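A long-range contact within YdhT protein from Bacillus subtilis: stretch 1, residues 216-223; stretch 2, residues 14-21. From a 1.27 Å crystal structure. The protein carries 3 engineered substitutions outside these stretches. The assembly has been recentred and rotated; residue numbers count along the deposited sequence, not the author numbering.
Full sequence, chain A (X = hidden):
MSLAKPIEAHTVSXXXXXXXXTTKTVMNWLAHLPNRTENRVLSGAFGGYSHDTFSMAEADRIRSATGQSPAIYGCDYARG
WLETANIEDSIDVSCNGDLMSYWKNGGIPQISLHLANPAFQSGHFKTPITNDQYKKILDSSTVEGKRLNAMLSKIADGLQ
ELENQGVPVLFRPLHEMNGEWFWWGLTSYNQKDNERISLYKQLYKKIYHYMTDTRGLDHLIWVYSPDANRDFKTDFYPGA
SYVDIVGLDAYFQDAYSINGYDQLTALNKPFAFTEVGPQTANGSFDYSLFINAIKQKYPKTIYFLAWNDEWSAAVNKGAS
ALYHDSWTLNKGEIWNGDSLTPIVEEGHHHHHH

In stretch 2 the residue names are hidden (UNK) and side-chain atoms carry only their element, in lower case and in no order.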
# COMPACT_ATOMS: atom_id res chain seq x y z
N GLY A 216 5.53 -6.53 -18.23
CA GLY A 216 6.43 -5.41 -18.52
C GLY A 216 6.09 -4.11 -17.81
O GLY A 216 6.39 -3.03 -18.31
N LEU A 217 5.49 -4.21 -16.63
CA LEU A 217 5.02 -3.00 -15.94
C LEU A 217 6.16 -2.29 -15.22
O LEU A 217 6.68 -2.77 -14.21
CB LEU A 217 3.86 -3.33 -15.00
CG LEU A 217 2.61 -3.89 -15.70
CD1 LEU A 217 1.64 -4.45 -14.70
CD2 LEU A 217 1.89 -2.86 -16.57
N ASP A 218 6.55 -1.13 -15.75
CA ASP A 218 7.80 -0.45 -15.38
C ASP A 218 7.59 0.82 -14.55
O ASP A 218 8.53 1.58 -14.33
CB ASP A 218 8.63 -0.16 -16.65
CG ASP A 218 9.17 -1.43 -17.29
OD1 ASP A 218 9.38 -2.42 -16.58
OD2 ASP A 218 9.38 -1.40 -18.53
N HIS A 219 6.38 1.00 -14.03
CA HIS A 219 6.00 2.19 -13.27
C HIS A 219 5.62 1.83 -11.83
O HIS A 219 5.08 2.67 -11.12
CB HIS A 219 4.84 2.89 -13.97
CG HIS A 219 3.59 2.08 -14.02
ND1 HIS A 219 3.59 0.72 -14.29
CD2 HIS A 219 2.30 2.42 -13.80
CE1 HIS A 219 2.35 0.27 -14.25
NE2 HIS A 219 1.54 1.28 -13.96
N LEU A 220 5.91 0.61 -11.40
CA LEU A 220 5.49 0.14 -10.07
C LEU A 220 6.60 0.23 -9.04
O LEU A 220 7.76 -0.14 -9.30
CB LEU A 220 5.00 -1.31 -10.13
CG LEU A 220 3.89 -1.62 -11.14
CD1 LEU A 220 3.49 -3.08 -11.09
CD2 LEU A 220 2.68 -0.71 -10.90
N ILE A 221 6.22 0.73 -7.87
CA ILE A 221 7.07 0.77 -6.68
C ILE A 221 6.42 -0.22 -5.72
O ILE A 221 5.26 -0.07 -5.35
CB ILE A 221 7.11 2.20 -6.10
CG1 ILE A 221 7.84 3.13 -7.08
CG2 ILE A 221 7.78 2.21 -4.72
CD1 ILE A 221 7.81 4.60 -6.69
N TRP A 222 7.17 -1.25 -5.34
CA TRP A 222 6.64 -2.41 -4.65
C TRP A 222 6.67 -2.25 -3.14
O TRP A 222 7.75 -1.99 -2.56
CB TRP A 222 7.42 -3.66 -5.09
CG TRP A 222 7.10 -4.01 -6.50
CD1 TRP A 222 7.60 -3.42 -7.63
CD2 TRP A 222 6.14 -4.97 -6.94
NE1 TRP A 222 7.03 -3.98 -8.74
CE2 TRP A 222 6.13 -4.94 -8.35
CE3 TRP A 222 5.32 -5.89 -6.28
CZ2 TRP A 222 5.32 -5.78 -9.11
CZ3 TRP A 222 4.51 -6.73 -7.04
CH2 TRP A 222 4.50 -6.66 -8.44
N VAL A 223 5.51 -2.42 -2.50
CA VAL A 223 5.37 -2.14 -1.06
C VAL A 223 5.01 -3.42 -0.30
O VAL A 223 4.05 -4.10 -0.65
CB VAL A 223 4.30 -1.05 -0.81
CG1 VAL A 223 4.21 -0.67 0.67
CG2 VAL A 223 4.59 0.20 -1.67
N UNK A 14 14.71 1.81 -8.05
CA UNK A 14 13.68 0.78 -7.96
C UNK A 14 14.27 -0.62 -8.16
O UNK A 14 15.28 -0.79 -8.86
c UNK A 14 14.36 2.85 -9.05
c UNK A 14 12.92 2.58 -9.34
c UNK A 14 12.76 1.12 -9.13
N UNK A 15 13.64 -1.62 -7.55
CA UNK A 15 14.08 -2.99 -7.75
C UNK A 15 13.91 -3.45 -9.19
O UNK A 15 14.71 -4.26 -9.67
c UNK A 15 11.91 -4.03 -6.95
c UNK A 15 13.81 -3.67 -5.36
c UNK A 15 13.41 -4.00 -6.78
N UNK A 16 12.91 -2.94 -9.89
CA UNK A 16 12.74 -3.27 -11.30
C UNK A 16 13.83 -2.56 -12.12
O UNK A 16 13.83 -1.33 -12.19
c UNK A 16 11.13 -3.02 -13.23
o UNK A 16 11.98 -3.53 -13.95
n UNK A 16 9.95 -2.65 -13.69
c UNK A 16 11.35 -2.83 -11.75
N UNK A 17 14.74 -3.33 -12.75
CA UNK A 17 15.86 -2.70 -13.46
C UNK A 17 15.43 -1.86 -14.67
O UNK A 17 16.19 -1.03 -15.13
c UNK A 17 14.79 -4.80 -12.86
c UNK A 17 15.82 -5.03 -13.96
c UNK A 17 16.73 -3.89 -13.90
N UNK A 18 14.23 -2.10 -15.16
CA UNK A 18 13.71 -1.40 -16.33
C UNK A 18 12.68 -0.34 -15.97
O UNK A 18 11.91 0.09 -16.82
n UNK A 18 15.26 -2.80 -18.41
o UNK A 18 14.13 -4.57 -17.61
c UNK A 18 13.15 -2.41 -17.32
c UNK A 18 14.21 -3.36 -17.82
N UNK A 19 12.68 0.10 -14.72
CA UNK A 19 11.76 1.14 -14.28
C UNK A 19 11.88 2.39 -15.14
O UNK A 19 12.98 2.80 -15.53
c UNK A 19 12.01 1.48 -12.82
N UNK A 20 10.73 2.99 -15.43
CA UNK A 20 10.66 4.27 -16.14
C UNK A 20 11.41 5.36 -15.37
O UNK A 20 11.49 5.32 -14.12
c UNK A 20 6.96 4.31 -17.43
c UNK A 20 9.20 4.70 -16.29
n UNK A 20 6.39 3.99 -18.59
c UNK A 20 8.37 3.81 -17.22
o UNK A 20 6.37 4.97 -16.57
N UNK A 21 11.93 6.34 -16.10
CA UNK A 21 12.70 7.42 -15.48
C UNK A 21 11.92 8.12 -14.38
O UNK A 21 12.46 8.40 -13.33
c UNK A 21 15.29 9.03 -15.22
c UNK A 21 14.07 9.55 -15.95
n UNK A 21 15.37 9.30 -13.93
c UNK A 21 13.18 8.43 -16.52
o UNK A 21 16.16 8.38 -15.81
O HOH W 1 10.50 -1.38 -8.72
O HOH W 2 8.20 -1.38 -11.77

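Position 14 has three side-chain carbons that close a ring onto its own backbone N, which identifies proline. Pro-14 directs CA-to-CB toward stretch 1 but makes no close contact with it; its ring restricts phi, here -55°, and stiffens the approach to the contact.

At position 15 a single carbon carries two more, three carbons in all and no polar atom. One branch lies 4.4 Å from CD1 of Trp-222. The beta-branched hydrocarbon is valine, and the branch is CG2. Val-15 meets the indole obliquely, a loose apolar contact that suits a side chain with no polar group to satisfy.

Position 16 bears two carbons, the second carrying one oxygen and one nitrogen; its nitrogen lies 3.0 Å from OD1 of Asp-218. This short amide is asparagine. The nitrogen, ND2, donates to that OD1 with an angle of 161°, and also to water 2, 2.9 Å from ND2 to the water oxygen. The amide oxygen faces its own stretch, where the backbone N of position 18 donates to OD1 of Asn-16 at 2.9 Å. An amide is well suited here because it offers a donor to the carboxylate and an acceptor to the turn.

Position 17 again has three carbons joined in a ring to the backbone N and touches nothing of stretch 1; it is proline. Pro-17 points away, and its phi of -66° fits the second position of the type I turn that runs from Asn-16 to position 19.

At position 18 two carbons end in one oxygen and one nitrogen, and its CB lies 3.8 Å from OD1 of Asp-218. This is again asparagine. The end of the Asn-18 side chain leads away, and the polar amide is compatible with this exposed place on the turn.

Position 19 has one side-chain carbon, CB, 3.8 Å from O of Asp-218, so it is alanine. Its backbone N closes the turn by donating to O of Asn-16 at 3.1 Å. CA of Ala-19 makes a CA-H...O contact with O of Asp-218 at 3.3 Å, and the small side chain accompanies a close approach of the chains: CA of Ala-19 and CA of Asp-218 are 4.4 Å apart.

Position 20 has three carbons, the third bearing one oxygen and one nitrogen; its oxygen lies 3.7 Å from CB of His-219. It is glutamine, at the N-cap position before a helix. The long, flexible chain of Gln-20 lets CG lie 4.0 Å from CB of Asp-218 and OE1 reach His-219, while NE2 is hydrogen-bonded elsewhere in the structure.

Position 21 has the same atoms but touches nothing of stretch 1; it is also glutamine. Gln-21 points away, its polar end exposed.

The contact centres on Asp-218. It holds the turn's first residue through its carboxylate and the residue just after the turn through its backbone O, which accepts from N of Gln-20 at 2.8 Å. Water 1 links N of Asn-16 to O of Leu-220, and water 2 joins the Asn-16 amide to O of Leu-217 and O of Leu-220, extending the polar network towards the strand.

Stretch 2 (14-21) PVNPNAQQ
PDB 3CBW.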